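PDB 5ENU: alkyl hydroperoxide reductase/ Thiol specific antioxidant/ Mal allergen from Burkholderia ambifaria, which probably reduces hydrogen peroxide and organic hydroperoxides, as a thiol-dependent peroxiredoxin of the AhpC/TSA family. Local coordinates for residues K38-F43 with A71-V76. Sequence-based numbering, arbitrary orientation.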
loop_
_atom_site.group_PDB
_atom_site.type_symbol
_atom_site.label_atom_id
_atom_site.label_comp_id
_atom_site.label_asym_id
_atom_site.label_seq_id
_atom_site.Cartn_x
_atom_site.Cartn_y
_atom_site.Cartn_z
ATOM N N LYS A 38 -8.924 4.190 9.752
ATOM C CA LYS A 38 -8.647 4.386 8.340
ATOM C C LYS A 38 -7.350 3.663 7.991
ATOM O O LYS A 38 -6.443 3.535 8.821
ATOM C CB LYS A 38 -8.496 5.880 8.060
ATOM C CG LYS A 38 -9.721 6.730 8.510
ATOM C CD LYS A 38 -9.349 8.208 8.644
ATOM C CE LYS A 38 -10.443 9.016 9.308
ATOM N NZ LYS A 38 -10.085 10.457 9.447
ATOM N N LEU A 39 -7.277 3.175 6.757
ATOM C CA LEU A 39 -6.100 2.469 6.254
ATOM C C LEU A 39 -5.639 3.115 4.955
ATOM O O LEU A 39 -6.409 3.194 3.989
ATOM C CB LEU A 39 -6.395 0.986 6.024
ATOM C CG LEU A 39 -5.289 0.218 5.291
ATOM C CD1 LEU A 39 -3.995 0.240 6.109
ATOM C CD2 LEU A 39 -5.706 -1.209 5.008
ATOM N N VAL A 40 -4.397 3.585 4.945
ATOM C CA VAL A 40 -3.703 3.967 3.726
ATOM C C VAL A 40 -2.879 2.750 3.327
ATOM O O VAL A 40 -1.903 2.405 4.010
ATOM C CB VAL A 40 -2.803 5.192 3.949
ATOM C CG1 VAL A 40 -1.945 5.461 2.705
ATOM C CG2 VAL A 40 -3.636 6.415 4.336
ATOM N N LEU A 41 -3.278 2.080 2.252
ATOM C CA LEU A 41 -2.564 0.915 1.746
ATOM C C LEU A 41 -1.839 1.388 0.493
ATOM O O LEU A 41 -2.488 1.692 -0.513
ATOM C CB LEU A 41 -3.562 -0.191 1.422
ATOM C CG LEU A 41 -2.962 -1.555 1.098
ATOM C CD1 LEU A 41 -2.257 -2.125 2.338
ATOM C CD2 LEU A 41 -4.048 -2.518 0.576
ATOM N N TYR A 42 -0.518 1.511 0.559
ATOM C CA TYR A 42 0.238 2.072 -0.558
ATOM C C TYR A 42 1.108 0.992 -1.191
ATOM O O TYR A 42 1.888 0.332 -0.489
ATOM C CB TYR A 42 1.027 3.349 -0.196
ATOM C CG TYR A 42 2.392 3.208 0.462
ATOM C CD1 TYR A 42 2.535 3.176 1.856
ATOM C CD2 TYR A 42 3.553 3.181 -0.316
ATOM C CE1 TYR A 42 3.788 3.078 2.454
ATOM C CE2 TYR A 42 4.818 3.091 0.278
ATOM C CZ TYR A 42 4.920 3.014 1.663
ATOM O OH TYR A 42 6.152 2.936 2.289
ATOM N N PHE A 43 0.949 0.809 -2.504
ATOM C CA PHE A 43 1.736 -0.152 -3.271
ATOM C C PHE A 43 2.897 0.573 -3.928
ATOM O O PHE A 43 2.706 1.652 -4.524
ATOM C CB PHE A 43 0.882 -0.790 -4.374
ATOM C CG PHE A 43 -0.176 -1.740 -3.866
ATOM C CD1 PHE A 43 -1.339 -1.266 -3.295
ATOM C CD2 PHE A 43 0.007 -3.120 -3.973
ATOM C CE1 PHE A 43 -2.308 -2.145 -2.836
ATOM C CE2 PHE A 43 -0.963 -4.021 -3.513
ATOM C CZ PHE A 43 -2.122 -3.520 -2.935
ATOM N N ALA A 71 -5.673 7.121 11.232
ATOM C CA ALA A 71 -5.268 6.263 10.130
ATOM C C ALA A 71 -4.022 5.461 10.475
ATOM O O ALA A 71 -3.185 5.885 11.283
ATOM C CB ALA A 71 -4.976 7.090 8.870
ATOM N N GLU A 72 -3.908 4.297 9.838
ATOM C CA GLU A 72 -2.688 3.508 9.795
ATOM C C GLU A 72 -2.160 3.513 8.361
ATOM O O GLU A 72 -2.922 3.673 7.407
ATOM C CB GLU A 72 -2.966 2.062 10.251
ATOM C CG GLU A 72 -1.749 1.078 10.222
ATOM C CD GLU A 72 -0.552 1.484 11.108
ATOM O OE1 GLU A 72 -0.242 0.731 12.058
ATOM O OE2 GLU A 72 0.102 2.524 10.847
ATOM N N ILE A 73 -0.843 3.363 8.224
ATOM C CA ILE A 73 -0.166 3.217 6.939
ATOM C C ILE A 73 0.335 1.782 6.840
ATOM O O ILE A 73 0.888 1.247 7.809
ATOM C CB ILE A 73 1.035 4.187 6.840
ATOM C CG1 ILE A 73 0.640 5.640 7.170
ATOM C CG2 ILE A 73 1.704 4.096 5.481
ATOM C CD1 ILE A 73 -0.370 6.231 6.214
ATOM N N ILE A 74 0.155 1.164 5.672
ATOM C CA ILE A 74 0.788 -0.112 5.354
ATOM C C ILE A 74 1.331 -0.023 3.926
ATOM O O ILE A 74 0.577 0.272 2.993
ATOM C CB ILE A 74 -0.160 -1.318 5.505
ATOM C CG1 ILE A 74 -0.713 -1.430 6.928
ATOM C CG2 ILE A 74 0.555 -2.623 5.083
ATOM C CD1 ILE A 74 -1.743 -2.540 7.098
ATOM N N GLY A 75 2.640 -0.276 3.756
ATOM C CA GLY A 75 3.234 -0.364 2.432
ATOM C C GLY A 75 3.198 -1.794 1.916
ATOM O O GLY A 75 3.241 -2.744 2.689
ATOM N N VAL A 76 3.038 -1.949 0.591
ATOM C CA VAL A 76 2.967 -3.266 -0.048
ATOM C C VAL A 76 3.908 -3.293 -1.243
ATOM O O VAL A 76 3.815 -2.432 -2.125
ATOM C CB VAL A 76 1.548 -3.605 -0.551
ATOM C CG1 VAL A 76 1.508 -5.063 -1.020
ATOM C CG2 VAL A 76 0.504 -3.336 0.533
#
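Y42 lays its ring across G75, and F43 lays its own over V76, where strands 38-43 and 71-76 run parallel at the heart of the thioredoxin-like fold of this peroxiredoxin. The two strands form a beta-alpha-beta unit with helix 50-68. Five backbone hydrogen bonds join them in a regular ladder: V40 gives its N-H to E72 O and takes I74 N on its carbonyl, Y42 gives its N-H to I74 O and takes V76 N, and K38 contributes its carbonyl to E72 N (2.8 Å). The N-H...O angle from V76 N to Y42 O is 146°, the most bent of the five.

Packing is dense on the face that carries V40, Y42 and I73, which helix 50-68 covers. The side chains of V40 and I73 lie side by side, and in the conformer described I73 CD1 lies 3.5 Å from V40 CB. CG of Y42 sits between the backbone N and the carbonyl carbon (chi1 83°), which swings the ring over the neighbouring strand; G75 CA then stands 3.8 Å from the ring centroid in a CH-pi contact, while I73 CG2 reaches the ring edge. F59 stacks on the same ring. On the other face, L39 CD1 meets I74 CD1 at 3.7 Å, L41 CD1 meets V76 CG2 at 3.5 Å, and F109 of helix 104-109 packs against L41 and F43.

At the start of the pair the side chains of K38 and E72 are partly exposed and lead away from the partner strand. Those of K38 and A71 meet only CB to CB, at 3.8 Å, and the extended lysine chain carries NZ away to hydrogen bonds with A69 O and V158 O. E72, bent at chi2 (60°), brings OE2 to Y63 OH and, through the anti lone pair, to I73 N at 2.9 Å.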